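Local coordinates for protein protease inhibitor SGPI-1 (Schistocerca gregaria, PDB 2XTT) that inhibits serine proteases of the trypsin and chymotrypsin type as a small, disulfide-rich pacifastin-family domain cut from a longer secreted precursor, at residues 4-15 and 23-33. Numbering follows the deposited sequence.
Unlike the reference sequence in segment 4-15: Glu5 (reference Thr). Unlike the reference sequence in segment 23-33: Met30 (reference Lys).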
# COMPACT_ATOMS: atom_id res chain seq x y z
N CYS A 4 -2.47 -2.83 25.03
CA CYS A 4 -3.65 -2.00 24.94
C CYS A 4 -4.83 -2.90 25.33
O CYS A 4 -4.74 -4.10 25.34
CB CYS A 4 -3.73 -1.38 23.53
SG CYS A 4 -3.69 -2.58 22.16
N GLU A 5 -5.91 -2.17 25.59
CA GLU A 5 -7.12 -2.84 25.96
C GLU A 5 -7.90 -3.07 24.66
O GLU A 5 -8.10 -2.07 23.92
CB GLU A 5 -7.91 -2.05 26.99
CG GLU A 5 -9.15 -2.82 27.30
CD GLU A 5 -9.21 -4.03 28.16
OE1 GLU A 5 -8.21 -4.60 28.62
OE2 GLU A 5 -10.29 -4.60 28.49
N PRO A 6 -8.29 -4.26 24.43
CA PRO A 6 -9.07 -4.51 23.20
C PRO A 6 -10.19 -3.55 22.91
O PRO A 6 -10.94 -3.15 23.82
CB PRO A 6 -9.65 -5.92 23.46
CG PRO A 6 -8.52 -6.54 24.25
CD PRO A 6 -8.10 -5.50 25.21
N GLY A 7 -10.23 -3.05 21.66
CA GLY A 7 -11.25 -2.16 21.13
C GLY A 7 -10.88 -0.68 21.20
O GLY A 7 -11.46 0.17 20.57
N GLN A 8 -9.83 -0.37 21.97
CA GLN A 8 -9.41 1.02 22.01
C GLN A 8 -8.82 1.46 20.68
O GLN A 8 -8.40 0.64 19.85
CB GLN A 8 -8.34 1.30 23.06
CG GLN A 8 -8.87 0.99 24.47
CD GLN A 8 -7.79 1.42 25.45
OE1 GLN A 8 -6.68 0.87 25.33
NE2 GLN A 8 -8.15 2.34 26.30
N THR A 9 -8.73 2.77 20.53
CA THR A 9 -8.12 3.39 19.37
C THR A 9 -7.11 4.42 19.82
O THR A 9 -7.25 4.96 20.91
CB THR A 9 -9.17 4.00 18.46
OG1 THR A 9 -9.90 5.00 19.22
CG2 THR A 9 -10.18 2.98 17.98
N LYS A 10 -6.16 4.70 18.91
CA LYS A 10 -5.27 5.81 19.14
C LYS A 10 -4.73 6.24 17.79
O LYS A 10 -4.92 5.56 16.80
CB LYS A 10 -4.10 5.54 20.07
CG LYS A 10 -3.02 4.54 19.52
CD LYS A 10 -1.82 4.38 20.42
CE LYS A 10 -0.72 3.48 19.92
NZ LYS A 10 0.41 3.48 20.91
N LYS A 11 -3.99 7.35 17.76
CA LYS A 11 -3.18 7.74 16.63
C LYS A 11 -1.70 7.58 16.99
O LYS A 11 -1.31 7.84 18.11
CB LYS A 11 -3.47 9.19 16.23
CG LYS A 11 -4.86 9.14 15.62
CD LYS A 11 -5.34 10.40 15.09
CE LYS A 11 -4.52 10.91 13.90
NZ LYS A 11 -5.07 12.28 13.53
N GLN A 12 -0.96 7.16 15.99
CA GLN A 12 0.50 7.34 16.06
C GLN A 12 0.82 8.27 14.92
O GLN A 12 0.75 7.92 13.74
CB GLN A 12 1.30 6.07 16.01
CG GLN A 12 1.13 5.29 17.28
CD GLN A 12 2.13 4.20 17.37
OE1 GLN A 12 2.29 3.40 16.48
NE2 GLN A 12 2.79 4.13 18.49
N ASP A 13 1.10 9.46 15.35
CA ASP A 13 1.28 10.56 14.37
C ASP A 13 -0.02 10.66 13.62
O ASP A 13 -1.06 10.82 14.20
CB ASP A 13 2.58 10.47 13.60
CG ASP A 13 2.96 11.76 12.91
OD1 ASP A 13 2.22 12.79 12.91
OD2 ASP A 13 4.02 11.71 12.26
N CYS A 14 0.02 10.53 12.30
CA CYS A 14 -1.18 10.66 11.52
C CYS A 14 -1.87 9.34 11.18
O CYS A 14 -2.93 9.36 10.54
CB CYS A 14 -0.86 11.41 10.22
SG CYS A 14 -0.00 10.48 8.94
N ASN A 15 -1.32 8.20 11.62
CA ASN A 15 -1.98 6.92 11.36
C ASN A 15 -2.92 6.55 12.49
O ASN A 15 -2.58 6.71 13.67
CB ASN A 15 -0.96 5.78 11.22
CG ASN A 15 -0.25 5.89 9.86
OD1 ASN A 15 -0.93 5.65 8.84
ND2 ASN A 15 0.98 6.26 9.83
N GLY A 23 -4.75 -7.66 22.44
CA GLY A 23 -4.07 -6.66 23.25
C GLY A 23 -2.88 -6.03 22.58
O GLY A 23 -1.99 -5.54 23.26
N VAL A 24 -2.88 -6.06 21.22
CA VAL A 24 -1.78 -5.52 20.43
C VAL A 24 -2.35 -4.43 19.48
O VAL A 24 -3.37 -4.63 18.83
CB VAL A 24 -1.06 -6.63 19.63
CG1 VAL A 24 0.16 -6.07 18.85
CG2 VAL A 24 -0.60 -7.78 20.52
N TRP A 25 -1.63 -3.32 19.36
CA TRP A 25 -2.02 -2.28 18.44
C TRP A 25 -1.75 -2.73 17.00
O TRP A 25 -0.71 -3.36 16.71
CB TRP A 25 -1.23 -0.99 18.66
CG TRP A 25 -1.60 -0.23 19.87
CD1 TRP A 25 -0.81 -0.01 20.95
CD2 TRP A 25 -2.84 0.43 20.12
NE1 TRP A 25 -1.53 0.79 21.86
CE2 TRP A 25 -2.79 1.06 21.37
CE3 TRP A 25 -4.03 0.57 19.37
CZ2 TRP A 25 -3.87 1.79 21.90
CZ3 TRP A 25 -5.09 1.29 19.88
CH2 TRP A 25 -5.03 1.92 21.16
N ALA A 26 -2.57 -2.28 16.11
CA ALA A 26 -2.31 -2.36 14.67
C ALA A 26 -2.66 -1.01 14.07
O ALA A 26 -3.70 -0.43 14.42
CB ALA A 26 -3.06 -3.43 13.98
N CYS A 27 -1.86 -0.53 13.17
CA CYS A 27 -1.98 0.82 12.59
C CYS A 27 -1.89 0.74 11.06
O CYS A 27 -1.20 -0.10 10.49
CB CYS A 27 -0.88 1.74 13.12
SG CYS A 27 -0.68 1.82 14.93
N THR A 28 -2.47 1.75 10.44
CA THR A 28 -2.27 1.97 9.03
C THR A 28 -0.85 2.43 8.77
O THR A 28 -0.11 2.81 9.67
CB THR A 28 -3.27 3.02 8.47
OG1 THR A 28 -3.19 4.22 9.21
CG2 THR A 28 -4.69 2.49 8.57
N ARG A 29 -0.45 2.42 7.48
CA ARG A 29 0.90 2.55 7.05
C ARG A 29 1.19 3.79 6.16
O ARG A 29 2.02 3.73 5.26
CB ARG A 29 1.39 1.24 6.43
CG ARG A 29 1.64 0.17 7.53
CD ARG A 29 1.94 -1.22 6.98
NE ARG A 29 2.31 -2.06 8.12
CZ ARG A 29 2.82 -3.28 8.01
NH1 ARG A 29 2.92 -3.87 6.83
NH2 ARG A 29 3.23 -3.94 9.11
N MET A 30 0.52 4.91 6.43
CA MET A 30 0.82 6.13 5.68
C MET A 30 1.98 6.91 6.22
O MET A 30 2.38 6.77 7.38
CB MET A 30 -0.31 7.12 6.01
CG MET A 30 -1.65 6.70 5.55
SD MET A 30 -2.82 8.03 5.72
CE MET A 30 -3.01 8.47 7.38
N GLY A 31 2.51 7.77 5.37
CA GLY A 31 3.43 8.86 5.80
C GLY A 31 2.71 10.04 6.27
O GLY A 31 1.49 10.24 6.00
N CYS A 32 3.40 10.90 7.05
CA CYS A 32 2.78 11.98 7.77
C CYS A 32 3.50 13.30 7.56
O CYS A 32 4.67 13.31 7.16
CB CYS A 32 2.76 11.64 9.29
SG CYS A 32 1.86 10.13 9.67
N PRO A 33 2.85 14.41 7.87
CA PRO A 33 3.55 15.71 7.71
C PRO A 33 4.80 15.75 8.51
O PRO A 33 4.85 15.17 9.63
CB PRO A 33 2.53 16.71 8.26
CG PRO A 33 1.19 16.06 8.04
CD PRO A 33 1.46 14.61 8.30
O HOH W 1 2.71 15.01 11.40
O HOH W 2 5.87 13.09 11.06
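Asn15 and the reactive-bond residue Met30, which differs from the reference sequence, illustrate how a pacifastin domain, a three-stranded antiparallel sheet tied by three disulfides, carries an inside hydrogen-bond network consistent with holding its reactive-bond loop in shape. The bonds cluster on the Asn15 amide: OD1 accepts from Met30 N (2.9 Å) and from Thr28 OG1 (2.7 Å), while ND2 gives an almost straight bond, 174° at the hydrogen, to Met30 O. Gripped at both ends, the amide can hardly flip; tying Met30's backbone and Thr28's hydroxyl, it probably helps fix the loop around the Arg29-Met30 bond. The CB of Arg29 points away from 4-15, and NH2 reaches the chain of another protein, bonding its backbone and pairing with an acidic side chain.

Aromatic contacts dominate the other end. With CG between its backbone N and carbonyl carbon (chi1 68°) and the chain extended beyond, Lys10 lays CE over one face of Trp25, 3.4 Å from the five-membered ring centroid, with NZ in cation-pi range; Cys4 SG, disulfide-bonded to Cys19, sits over the opposite face. Were Trp25 an alanine, Lys10 and Cys4 would probably lose the ring that separates them, and the ammonium group its pi partner.

Covalently, Cys14 SG joins Cys32 SG at 2.0 Å. Two waters donate to Asp13, one to OD1 at 2.7 Å, one to OD2 at 2.6 Å, and both to Pro33 O.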